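Local structure of microcin B17-processing protein McbD (Escherichia coli str. K-12 substr. MG1655, 6GRH) at residues 110-115 / 342-347; 211-216 / 224-229; 361-366 / 376-381; 74-79 / 101-106. The protein is needed to process the inactive precursor McbA into active microcin B17 and belongs to the YcaO family. The protein carries 1 engineered substitution. All blocks are in the same frame, centred on the assembly; numbering follows the deposited sequence. Where two conformers were deposited one is given.

The four contacts all lie within the YcaO family region of the chain. Interactions 1 and 4 are neighbours. Their centres are about 22 Å apart, and they touch where Thr-110 CG2 meets Met-79 CE at 3.7 Å. Helix 100-105 of interaction 4 runs on into strand 108-115 of interaction 1. Interaction 2 lies on the opposite side of the chain's centre from both, its centre about 33 Å from that of interaction 1 and 41 Å from that of interaction 4. The centre of interaction 3 is about 21 Å from those of interactions 2 and 4. Interaction 1 holds a 1,2-ethanediol, probably from the crystallisation liquor, and also faces an McbB subunit.

Interaction 1. Residues 110-115 / 342-347. With EDO (1,2-ethanediol), chain N.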
# COMPACT_ATOMS: atom_id res chain seq x y z
N THR E 110 -47.81 5.39 -30.34
CA THR E 110 -48.13 6.10 -29.11
C THR E 110 -47.08 5.91 -28.02
O THR E 110 -46.38 4.90 -27.97
CB THR E 110 -49.46 5.60 -28.53
OG1 THR E 110 -49.39 4.18 -28.37
CG2 THR E 110 -50.62 5.94 -29.44
N VAL E 111 -46.98 6.92 -27.17
CA VAL E 111 -46.30 6.82 -25.89
C VAL E 111 -47.16 7.43 -24.80
O VAL E 111 -47.98 8.31 -25.07
CB VAL E 111 -44.92 7.51 -25.86
CG1 VAL E 111 -43.95 6.78 -26.76
CG2 VAL E 111 -45.00 8.99 -26.25
N ARG E 112 -46.91 6.97 -23.58
CA ARG E 112 -47.67 7.37 -22.41
C ARG E 112 -47.37 8.85 -22.07
O ARG E 112 -46.26 9.33 -22.31
CB ARG E 112 -47.36 6.43 -21.22
CG ARG E 112 -45.98 6.65 -20.60
CD ARG E 112 -45.62 5.58 -19.58
NE ARG E 112 -45.24 4.32 -20.19
CZ ARG E 112 -44.08 4.08 -20.79
NH1 ARG E 112 -43.13 5.01 -20.92
NH2 ARG E 112 -43.86 2.88 -21.30
N ALA E 113 -48.37 9.56 -21.56
CA ALA E 113 -48.18 10.92 -21.08
C ALA E 113 -49.27 11.30 -20.11
O ALA E 113 -50.31 10.63 -20.02
CB ALA E 113 -48.14 11.89 -22.25
N PHE E 114 -49.06 12.38 -19.38
CA PHE E 114 -50.16 13.02 -18.66
C PHE E 114 -50.15 14.51 -18.87
O PHE E 114 -49.10 15.10 -19.14
CB PHE E 114 -50.14 12.65 -17.17
CG PHE E 114 -48.88 13.04 -16.43
CD1 PHE E 114 -48.75 14.32 -15.85
CD2 PHE E 114 -47.86 12.13 -16.24
CE1 PHE E 114 -47.61 14.67 -15.14
CE2 PHE E 114 -46.72 12.48 -15.54
CZ PHE E 114 -46.60 13.75 -14.98
N ASN E 115 -51.33 15.13 -18.78
CA ASN E 115 -51.46 16.57 -18.90
C ASN E 115 -50.80 17.23 -17.69
O ASN E 115 -51.09 16.89 -16.54
CB ASN E 115 -52.95 16.96 -19.02
CG ASN E 115 -53.17 18.47 -19.16
OD1 ASN E 115 -53.08 19.22 -18.18
ND2 ASN E 115 -53.51 18.90 -20.36
N TYR E 342 -43.42 10.36 -19.93
CA TYR E 342 -42.63 9.81 -18.81
C TYR E 342 -42.33 8.35 -19.02
O TYR E 342 -43.08 7.62 -19.70
CB TYR E 342 -43.35 10.06 -17.47
CG TYR E 342 -44.59 9.24 -17.30
CD1 TYR E 342 -45.80 9.66 -17.81
CD2 TYR E 342 -44.53 8.00 -16.66
CE1 TYR E 342 -46.93 8.88 -17.70
CE2 TYR E 342 -45.66 7.21 -16.54
CZ TYR E 342 -46.84 7.63 -17.07
OH TYR E 342 -47.96 6.82 -16.94
N ALA E 343 -41.19 7.94 -18.48
CA ALA E 343 -40.79 6.54 -18.39
C ALA E 343 -40.00 6.39 -17.08
O ALA E 343 -39.47 7.38 -16.53
CB ALA E 343 -39.94 6.14 -19.56
N ARG E 344 -39.99 5.18 -16.55
CA ARG E 344 -39.26 4.90 -15.33
C ARG E 344 -38.73 3.47 -15.30
O ARG E 344 -39.30 2.56 -15.91
CB ARG E 344 -40.05 5.26 -14.09
CG ARG E 344 -41.18 4.31 -13.71
CD ARG E 344 -42.16 4.10 -14.84
NE ARG E 344 -43.44 3.57 -14.38
CZ ARG E 344 -44.46 3.28 -15.19
NH1 ARG E 344 -44.34 3.41 -16.51
NH2 ARG E 344 -45.62 2.84 -14.67
N GLU E 345 -37.63 3.31 -14.56
CA GLU E 345 -36.92 2.03 -14.47
C GLU E 345 -36.37 1.85 -13.05
O GLU E 345 -35.77 2.77 -12.48
CB GLU E 345 -35.75 1.99 -15.48
CG GLU E 345 -36.22 2.05 -16.93
CD GLU E 345 -35.12 2.11 -17.97
OE1 GLU E 345 -33.98 2.59 -17.67
OE2 GLU E 345 -35.42 1.67 -19.11
N ARG E 346 -36.58 0.68 -12.49
CA ARG E 346 -36.02 0.32 -11.22
C ARG E 346 -34.50 0.19 -11.26
O ARG E 346 -33.93 -0.50 -12.13
CB ARG E 346 -36.66 -0.95 -10.70
CG ARG E 346 -36.43 -1.18 -9.24
CD ARG E 346 -37.16 -2.41 -8.73
NE ARG E 346 -36.78 -2.69 -7.36
CZ ARG E 346 -37.22 -3.71 -6.63
NH1 ARG E 346 -38.04 -4.63 -7.13
NH2 ARG E 346 -36.80 -3.83 -5.37
N VAL E 347 -33.85 0.86 -10.32
CA VAL E 347 -32.41 0.78 -10.09
C VAL E 347 -32.26 0.57 -8.58
O VAL E 347 -32.63 1.43 -7.81
CB VAL E 347 -31.69 2.08 -10.50
CG1 VAL E 347 -30.20 2.01 -10.19
CG2 VAL E 347 -31.93 2.39 -11.98
C1 EDO N . -47.10 1.82 -18.32
O1 EDO N . -46.56 0.85 -17.42
C2 EDO N . -47.78 2.98 -17.60
O2 EDO N . -48.05 2.69 -16.23
O HOH W 1 -50.27 7.80 -18.14
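Arg-112 reaches across to Tyr-342, packing on its ring and hydrogen-bonding its carbonyl. The CA-CB bond of Arg-112 already heads for strand 342-347, and contact begins at CG, 3.2 Å from Tyr-342 O. CD comes next. It lies over one face of the Tyr-342 ring, displaced toward the rim, 3.4 Å from CE2, and makes a CH-pi contact. The chain then bends at chi3 (75°), which carries NE away from the line of the chain. NE packs 3.6 Å from C1 of a 1,2-ethanediol. It also lies 3.9 Å from Arg-344 NH1, a close pair of like charges. At the tip, NH1 donates a nearly straight hydrogen bond to Tyr-342 O (2.9 Å, 164°). The bond lies in both the guanidinium plane and the carbonyl plane, on a lone pair of the oxygen. NH1 also packs against Ala-343 CB. Strands 108-115 and 339-347 are antiparallel neighbours in a curled sheet, joined by backbone bonds between Phe-114 and Val-340. Here they have splayed apart, and the two short segments run at 105° to each other. Side chains therefore do the bridging. On the other flank of the tyrosine, Phe-114 CD2 meets Tyr-342 CD1 at 3.6 Å, the rings tilted obliquely. Tyr-342 OH holds a water at 2.8 Å, which bonds weakly to Ala-113 O, and it is also hydrogen-bonded to Ser-35 of a neighbouring McbB subunit. Arg-344 NH2 donates to ethanediol O2 at 2.9 Å, while its NE is held by the Thr-31 carbonyl of the same McbB subunit.

Interaction 2. Residues 211-216 / 224-229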
# COMPACT_ATOMS: atom_id res chain seq x y z
N ILE E 211 -18.07 39.66 -23.89
CA ILE E 211 -19.33 38.98 -23.58
C ILE E 211 -20.51 39.93 -23.45
O ILE E 211 -20.35 41.11 -23.10
CB ILE E 211 -19.24 38.15 -22.29
CG1 ILE E 211 -18.94 39.05 -21.08
CG2 ILE E 211 -18.17 37.06 -22.43
CD1 ILE E 211 -19.16 38.37 -19.76
N ARG E 212 -21.69 39.37 -23.71
CA ARG E 212 -22.96 40.01 -23.43
C ARG E 212 -23.84 39.02 -22.69
O ARG E 212 -23.83 37.82 -22.98
CB ARG E 212 -23.63 40.48 -24.73
CG ARG E 212 -22.82 41.47 -25.58
CD ARG E 212 -22.57 42.83 -24.95
NE ARG E 212 -23.78 43.66 -24.84
CZ ARG E 212 -24.38 44.28 -25.85
NH1 ARG E 212 -23.90 44.22 -27.09
NH2 ARG E 212 -25.49 45.00 -25.63
N ILE E 213 -24.59 39.52 -21.71
CA ILE E 213 -25.47 38.70 -20.88
C ILE E 213 -26.87 39.31 -20.94
O ILE E 213 -27.06 40.44 -20.53
CB ILE E 213 -25.01 38.68 -19.42
CG1 ILE E 213 -23.54 38.25 -19.32
CG2 ILE E 213 -25.92 37.78 -18.58
CD1 ILE E 213 -22.96 38.34 -17.92
N PHE E 214 -27.84 38.55 -21.43
CA PHE E 214 -29.19 39.00 -21.57
C PHE E 214 -30.17 38.09 -20.81
O PHE E 214 -30.04 36.87 -20.84
CB PHE E 214 -29.57 39.00 -23.06
CG PHE E 214 -28.76 39.94 -23.91
CD1 PHE E 214 -28.65 41.28 -23.57
CD2 PHE E 214 -28.14 39.50 -25.07
CE1 PHE E 214 -27.92 42.16 -24.37
CE2 PHE E 214 -27.41 40.37 -25.87
CZ PHE E 214 -27.30 41.70 -25.52
N ASP E 215 -31.13 38.70 -20.12
CA ASP E 215 -32.31 37.99 -19.63
C ASP E 215 -33.31 37.92 -20.80
O ASP E 215 -33.87 38.95 -21.19
CB ASP E 215 -32.92 38.73 -18.43
CG ASP E 215 -34.08 37.98 -17.79
OD1 ASP E 215 -35.03 37.57 -18.51
OD2 ASP E 215 -34.08 37.81 -16.56
N ILE E 216 -33.51 36.71 -21.36
CA ILE E 216 -34.43 36.50 -22.48
C ILE E 216 -35.71 35.75 -22.08
O ILE E 216 -36.42 35.27 -22.95
CB ILE E 216 -33.75 35.76 -23.67
CG1 ILE E 216 -33.23 34.39 -23.24
CG2 ILE E 216 -32.63 36.61 -24.25
CD1 ILE E 216 -33.10 33.41 -24.39
N HIS E 224 -36.02 33.15 -14.61
CA HIS E 224 -35.06 33.88 -15.42
C HIS E 224 -34.34 32.93 -16.36
O HIS E 224 -33.71 31.96 -15.91
CB HIS E 224 -34.05 34.60 -14.51
CG HIS E 224 -34.69 35.60 -13.60
ND1 HIS E 224 -34.96 36.90 -13.99
CD2 HIS E 224 -35.17 35.49 -12.34
CE1 HIS E 224 -35.55 37.54 -13.00
NE2 HIS E 224 -35.70 36.71 -11.99
N ALA E 225 -34.47 33.18 -17.66
CA ALA E 225 -33.67 32.48 -18.68
C ALA E 225 -32.55 33.42 -19.04
O ALA E 225 -32.79 34.50 -19.57
CB ALA E 225 -34.51 32.17 -19.90
N VAL E 226 -31.33 33.04 -18.73
CA VAL E 226 -30.19 33.92 -18.97
C VAL E 226 -29.35 33.39 -20.10
O VAL E 226 -28.91 32.25 -20.05
CB VAL E 226 -29.37 34.11 -17.68
CG1 VAL E 226 -28.12 34.93 -17.96
CG2 VAL E 226 -30.22 34.82 -16.63
N LEU E 227 -29.12 34.23 -21.12
CA LEU E 227 -28.34 33.87 -22.29
C LEU E 227 -27.02 34.59 -22.17
O LEU E 227 -27.01 35.82 -22.04
CB LEU E 227 -29.05 34.34 -23.57
CG LEU E 227 -28.37 34.01 -24.91
CD1 LEU E 227 -28.32 32.52 -25.16
CD2 LEU E 227 -29.09 34.73 -26.04
N THR E 228 -25.93 33.84 -22.18
CA THR E 228 -24.59 34.41 -22.19
C THR E 228 -24.05 34.24 -23.60
O THR E 228 -24.23 33.18 -24.22
CB THR E 228 -23.65 33.71 -21.17
OG1 THR E 228 -23.96 32.31 -21.11
CG2 THR E 228 -23.79 34.31 -19.78
N LEU E 229 -23.39 35.28 -24.10
CA LEU E 229 -22.86 35.31 -25.46
C LEU E 229 -21.41 35.74 -25.40
O LEU E 229 -21.06 36.63 -24.63
CB LEU E 229 -23.65 36.31 -26.31
CG LEU E 229 -25.10 35.94 -26.61
CD1 LEU E 229 -25.75 37.07 -27.39
CD2 LEU E 229 -25.20 34.63 -27.38
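Backbone hydrogen bonds tie Phe-214 to Leu-227 and Arg-212 to Leu-229. Each of these is an antiparallel hydrogen-bonded pair with bonds in both directions. Leu-227 N to Phe-214 O (2.8 Å) and Phe-214 N to Leu-227 O (2.9 Å) are both close to straight. Ile-216 N adds a further bond to Ala-225 O. Ile-213 with Thr-228 and Asp-215 with Val-226 form the non-hydrogen-bonded pairs between and beyond them.

The polar side-chain contact is at the turn end. His-224 ND1 donates to Asp-215 OD2 at 2.9 Å and 170°. The oxygen lies in the imidazole plane, while the carboxylate is turned 82° from the ring. With CG anti to the backbone N (chi1 -175°), the Asp-215 carboxylate leans toward strand 224-229, where His-224 meets it. Its OD1 has Thr-217 and Asn-184 as partners, and His-224 NE2 is bonded to Ser-323.

Apolar contacts occupy both faces. On one, Ile-213 CG2 meets Val-226 CG1 at 3.7 Å. On the other, Leu-229 CD1 reaches the edge of the Phe-214 ring, 4.0 Å from CE2, and the two side chains cross at about a right angle. Ile-216 CG1 packs on Leu-227 CB at 4.2 Å. Tyr-177 of helix 157-180 touches Phe-214, Ile-216 and Leu-227. The whole is a beta hairpin of strands 210-215 and 224-231, two adjacent inner strands of a five-stranded mixed sheet.

Interaction 3. Residues 361-366 / 376-381; sequences DFFLHM and NKIYHT
Asp-361 and Phe-363 pack against the turn that starts at Asn-376. That turn is an Asx turn: Asn-376 OD1 accepts from Ile-378 N at 3.1 Å, in the amide plane and on a lone pair. Asn-376 CG sits between the backbone N and the carbonyl carbon (chi1 55°), where the amide can accept this bond. Tyr-379 N adds a weak bond to the same oxygen. Both segments belong to the irregular chain that follows strand 350-358.

Among polar contacts, the one hydrogen bond between the segments runs from Lys-377 N to Asp-361 O (2.8 Å). The Asp-361 and Lys-377 side chains lie side by side and point the same way. Asp-361 CB touches Lys-377 CG, but the salt bridge at their ends is long, with Lys-377 NZ 3.7 Å from Asp-361 OD1. Asp-361 OD2 is held by Ser-335 and Asn-337.

Ile-378 packs between two rings. CG2 lies 3.9 Å from Phe-362 CE2, and CD1 sits 4.0 Å from Phe-363 CE2 and also near Phe-362. Tyr-379 CB meets Phe-363 CZ at 3.7 Å. Leu-175 and Leu-179 of helix 157-180 also touch Phe-363, and Leu-331 and Ile-334 of helix 327-334 touch Phe-362.

An amide completes the contact. Asn-376 ND2 is hydrogen-bonded to the Asn-373 carbonyl. It also stands over the centre of the Phe-363 ring, 3.4 Å from CD1, with the amide plane turned 87° from the ring.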
# COMPACT_ATOMS: atom_id res chain seq x y z
N ASP E 361 -48.92 23.76 -28.80
CA ASP E 361 -49.16 25.21 -28.75
C ASP E 361 -47.91 26.08 -28.56
O ASP E 361 -48.00 27.32 -28.56
CB ASP E 361 -50.19 25.50 -27.66
CG ASP E 361 -51.60 25.08 -28.08
OD1 ASP E 361 -51.92 25.17 -29.29
OD2 ASP E 361 -52.38 24.64 -27.20
N PHE E 362 -46.76 25.43 -28.41
CA PHE E 362 -45.47 26.09 -28.37
C PHE E 362 -44.65 25.46 -29.50
O PHE E 362 -45.14 24.56 -30.21
CB PHE E 362 -44.80 25.83 -27.01
CG PHE E 362 -45.43 26.55 -25.84
CD1 PHE E 362 -46.60 26.09 -25.26
CD2 PHE E 362 -44.82 27.66 -25.28
CE1 PHE E 362 -47.17 26.73 -24.17
CE2 PHE E 362 -45.39 28.32 -24.19
CZ PHE E 362 -46.56 27.84 -23.63
N PHE E 363 -43.41 25.90 -29.67
CA PHE E 363 -42.51 25.23 -30.63
C PHE E 363 -42.27 23.76 -30.24
O PHE E 363 -41.92 23.46 -29.11
CB PHE E 363 -41.21 25.99 -30.79
CG PHE E 363 -41.39 27.33 -31.41
CD1 PHE E 363 -41.56 27.44 -32.79
CD2 PHE E 363 -41.44 28.47 -30.63
CE1 PHE E 363 -41.74 28.67 -33.37
CE2 PHE E 363 -41.60 29.71 -31.20
CZ PHE E 363 -41.77 29.82 -32.58
N LEU E 364 -42.49 22.85 -31.19
CA LEU E 364 -42.27 21.41 -30.93
C LEU E 364 -40.80 21.03 -30.92
O LEU E 364 -40.42 20.03 -30.32
CB LEU E 364 -43.06 20.54 -31.93
CG LEU E 364 -44.55 20.38 -31.58
CD1 LEU E 364 -45.31 19.71 -32.71
CD2 LEU E 364 -44.76 19.59 -30.30
N HIS E 365 -39.97 21.80 -31.60
CA HIS E 365 -38.53 21.60 -31.57
C HIS E 365 -37.85 22.92 -31.92
O HIS E 365 -38.54 23.90 -32.18
CB HIS E 365 -38.16 20.47 -32.55
CG HIS E 365 -38.52 20.76 -33.97
ND1 HIS E 365 -37.80 21.63 -34.75
CD2 HIS E 365 -39.49 20.24 -34.76
CE1 HIS E 365 -38.33 21.67 -35.96
NE2 HIS E 365 -39.35 20.82 -36.00
N MET E 366 -36.52 22.96 -31.94
CA MET E 366 -35.81 24.24 -32.04
C MET E 366 -35.15 24.55 -33.38
O MET E 366 -34.40 25.54 -33.49
CB MET E 366 -34.79 24.37 -30.90
CG MET E 366 -33.50 23.60 -31.05
SD MET E 366 -32.37 23.99 -29.69
CE MET E 366 -31.81 25.64 -30.12
N ASN E 376 -48.07 29.32 -33.55
CA ASN E 376 -48.43 28.67 -32.29
C ASN E 376 -48.88 29.76 -31.29
O ASN E 376 -49.13 30.89 -31.71
CB ASN E 376 -47.26 27.77 -31.79
CG ASN E 376 -45.94 28.52 -31.65
OD1 ASN E 376 -45.87 29.58 -31.02
ND2 ASN E 376 -44.88 27.97 -32.23
N LYS E 377 -49.04 29.43 -30.00
CA LYS E 377 -49.55 30.42 -29.04
C LYS E 377 -48.56 31.50 -28.62
O LYS E 377 -48.96 32.47 -27.97
CB LYS E 377 -50.15 29.75 -27.81
CG LYS E 377 -51.39 28.92 -28.10
CD LYS E 377 -52.58 29.80 -28.48
CE LYS E 377 -53.81 29.00 -28.88
NZ LYS E 377 -54.10 27.87 -27.95
N ILE E 378 -47.28 31.39 -28.98
CA ILE E 378 -46.30 32.47 -28.67
C ILE E 378 -45.65 33.13 -29.89
O ILE E 378 -44.86 34.06 -29.74
CB ILE E 378 -45.21 31.98 -27.70
CG1 ILE E 378 -44.37 30.86 -28.34
CG2 ILE E 378 -45.85 31.49 -26.41
CD1 ILE E 378 -43.08 30.59 -27.61
N TYR E 379 -45.96 32.65 -31.09
CA TYR E 379 -45.43 33.26 -32.30
C TYR E 379 -46.35 32.98 -33.49
O TYR E 379 -47.02 31.96 -33.53
CB TYR E 379 -44.02 32.74 -32.56
CG TYR E 379 -43.28 33.49 -33.64
CD1 TYR E 379 -42.65 34.69 -33.36
CD2 TYR E 379 -43.22 33.00 -34.95
CE1 TYR E 379 -41.97 35.39 -34.34
CE2 TYR E 379 -42.54 33.69 -35.94
CZ TYR E 379 -41.91 34.89 -35.63
OH TYR E 379 -41.24 35.61 -36.61
N HIS E 380 -46.39 33.93 -34.42
CA HIS E 380 -47.06 33.74 -35.72
C HIS E 380 -46.13 34.31 -36.78
O HIS E 380 -45.47 35.32 -36.54
CB HIS E 380 -48.43 34.43 -35.75
CG HIS E 380 -49.35 33.91 -36.82
ND1 HIS E 380 -49.43 34.47 -38.08
CD2 HIS E 380 -50.22 32.88 -36.82
CE1 HIS E 380 -50.31 33.81 -38.81
NE2 HIS E 380 -50.81 32.83 -38.06
N THR E 381 -46.08 33.66 -37.95
CA THR E 381 -45.29 34.15 -39.10
C THR E 381 -45.49 35.65 -39.30
O THR E 381 -46.62 36.14 -39.27
CB THR E 381 -45.67 33.42 -40.40
OG1 THR E 381 -45.33 32.04 -40.29
CG2 THR E 381 -44.91 34.01 -41.61

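Interaction 4. Residues 74-79 / 101-106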
# COMPACT_ATOMS: atom_id res chain seq x y z
N LYS E 74 -52.67 4.44 -32.59
CA LYS E 74 -53.99 5.07 -32.47
C LYS E 74 -53.99 6.36 -33.26
O LYS E 74 -52.93 6.94 -33.52
CB LYS E 74 -54.32 5.40 -31.02
CG LYS E 74 -54.29 4.23 -30.04
CD LYS E 74 -54.94 4.63 -28.72
CE LYS E 74 -54.78 3.55 -27.67
NZ LYS E 74 -55.01 4.09 -26.30
N THR E 75 -55.18 6.83 -33.63
CA THR E 75 -55.35 8.16 -34.22
C THR E 75 -55.24 9.18 -33.10
O THR E 75 -55.35 8.84 -31.91
CB THR E 75 -56.74 8.36 -34.88
OG1 THR E 75 -57.75 8.44 -33.85
CG2 THR E 75 -57.07 7.24 -35.85
N LEU E 76 -55.06 10.44 -33.47
CA LEU E 76 -54.96 11.51 -32.49
C LEU E 76 -56.20 11.56 -31.58
O LEU E 76 -56.05 11.63 -30.36
CB LEU E 76 -54.70 12.85 -33.18
CG LEU E 76 -53.37 13.04 -33.90
CD1 LEU E 76 -53.30 14.42 -34.55
CD2 LEU E 76 -52.16 12.85 -32.98
N TYR E 77 -57.39 11.46 -32.17
CA TYR E 77 -58.65 11.55 -31.39
C TYR E 77 -59.00 10.29 -30.58
O TYR E 77 -59.86 10.36 -29.71
CB TYR E 77 -59.84 11.95 -32.29
CG TYR E 77 -59.85 13.42 -32.65
CD1 TYR E 77 -59.05 13.91 -33.68
CD2 TYR E 77 -60.69 14.32 -31.97
CE1 TYR E 77 -59.05 15.25 -34.02
CE2 TYR E 77 -60.70 15.67 -32.30
CZ TYR E 77 -59.88 16.13 -33.34
OH TYR E 77 -59.88 17.46 -33.69
N GLU E 78 -58.38 9.16 -30.88
CA GLU E 78 -58.47 7.96 -30.00
C GLU E 78 -57.53 8.07 -28.79
O GLU E 78 -57.79 7.52 -27.72
CB GLU E 78 -58.14 6.69 -30.79
CG GLU E 78 -59.26 6.28 -31.75
CD GLU E 78 -58.76 5.55 -32.98
OE1 GLU E 78 -57.61 5.04 -33.00
OE2 GLU E 78 -59.54 5.51 -33.96
N MET E 79 -56.45 8.83 -28.99
CA MET E 79 -55.26 8.82 -28.14
C MET E 79 -55.35 9.80 -26.97
O MET E 79 -54.66 9.61 -25.96
CB MET E 79 -54.10 9.18 -29.08
CG MET E 79 -52.70 9.12 -28.58
SD MET E 79 -51.57 9.97 -29.70
CE MET E 79 -51.78 9.02 -31.20
N ASP E 101 -57.25 15.81 -43.21
CA ASP E 101 -57.90 14.50 -43.36
C ASP E 101 -56.87 13.37 -43.18
O ASP E 101 -57.13 12.41 -42.44
CB ASP E 101 -58.60 14.36 -44.73
CG ASP E 101 -59.96 13.64 -44.64
OD1 ASP E 101 -60.17 12.81 -43.72
OD2 ASP E 101 -60.82 13.89 -45.53
N GLU E 102 -55.71 13.50 -43.84
CA GLU E 102 -54.67 12.49 -43.70
C GLU E 102 -54.14 12.45 -42.27
O GLU E 102 -53.91 11.38 -41.75
CB GLU E 102 -53.52 12.65 -44.71
CG GLU E 102 -52.50 11.50 -44.60
CD GLU E 102 -51.53 11.36 -45.77
OE1 GLU E 102 -51.80 11.91 -46.87
OE2 GLU E 102 -50.50 10.67 -45.60
N ILE E 103 -53.97 13.62 -41.64
CA ILE E 103 -53.48 13.71 -40.26
C ILE E 103 -54.45 13.07 -39.27
O ILE E 103 -54.01 12.33 -38.39
CB ILE E 103 -53.16 15.16 -39.84
CG1 ILE E 103 -51.96 15.69 -40.63
CG2 ILE E 103 -52.87 15.24 -38.33
CD1 ILE E 103 -51.84 17.19 -40.64
N ILE E 104 -55.76 13.35 -39.39
CA ILE E 104 -56.68 12.80 -38.38
C ILE E 104 -57.01 11.32 -38.55
O ILE E 104 -57.47 10.71 -37.59
CB ILE E 104 -57.95 13.66 -38.13
CG1 ILE E 104 -58.94 13.62 -39.30
CG2 ILE E 104 -57.56 15.09 -37.74
CD1 ILE E 104 -60.24 14.33 -38.99
N THR E 105 -56.75 10.73 -39.72
CA THR E 105 -57.01 9.30 -39.92
C THR E 105 -55.77 8.43 -39.76
O THR E 105 -55.90 7.21 -39.68
CB THR E 105 -57.67 9.00 -41.29
OG1 THR E 105 -56.78 9.34 -42.35
CG2 THR E 105 -58.98 9.77 -41.45
N HIS E 106 -54.59 9.02 -39.72
CA HIS E 106 -53.37 8.24 -39.58
C HIS E 106 -53.27 7.65 -38.16
O HIS E 106 -53.55 8.32 -37.16
CB HIS E 106 -52.13 9.09 -39.89
CG HIS E 106 -50.85 8.32 -39.87
ND1 HIS E 106 -50.53 7.39 -40.84
CD2 HIS E 106 -49.83 8.31 -38.98
CE1 HIS E 106 -49.35 6.86 -40.56
NE2 HIS E 106 -48.91 7.39 -39.44
O HOH W 2 -54.69 10.66 -36.17
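Ile-104, Thr-75 and Leu-76 bury the most surface here, and no direct hydrogen bond links the two segments. Ile-104 uses both its backbone and its side chain. Its carbonyl O packs 3.7 Å from Thr-75 CB. Its CG2 branch, anti to its own carbonyl carbon, comes to the edge of the Tyr-77 ring, 4.0 Å from CE1, and the two side chains cross at a slant. Thr-89 of helix 82-95 touches Ile-104 as well.

Thr-75 lies over the C-terminal end of helix 100-105. Its CA makes a CH...O contact with His-106 O (3.5 Å). Its CG2 packs near the carbonyl oxygens of Ile-104, Thr-105 and His-106. The residue is also the N-cap of helix 76-79 and forms a capping box with Glu-78. Glu-78 N donates to Thr-75 OG1, and Thr-75 N donates to Glu-78 OE1 in return at 3.1 Å and 174°, reaching the oxygen from above the carboxylate plane. Thr-75 OG1 is placed for this between its own backbone N and carbonyl carbon (chi1 71°). The start of one helix thus meets the end of another.

Leu-76 sends CD1 to Ile-103 CG2 at 3.9 Å, and Phe-108 and Pro-125 also touch its side chain. Its backbone N donates to a water at 2.7 Å. This water lies within hydrogen-bonding distance of the Ile-103 and His-106 carbonyls, although it has more acceptors around it than protons to give. The His-106 ring packs against Phe-108 and Phe-142, and its NE2 is hydrogen-bonded to Asp-139.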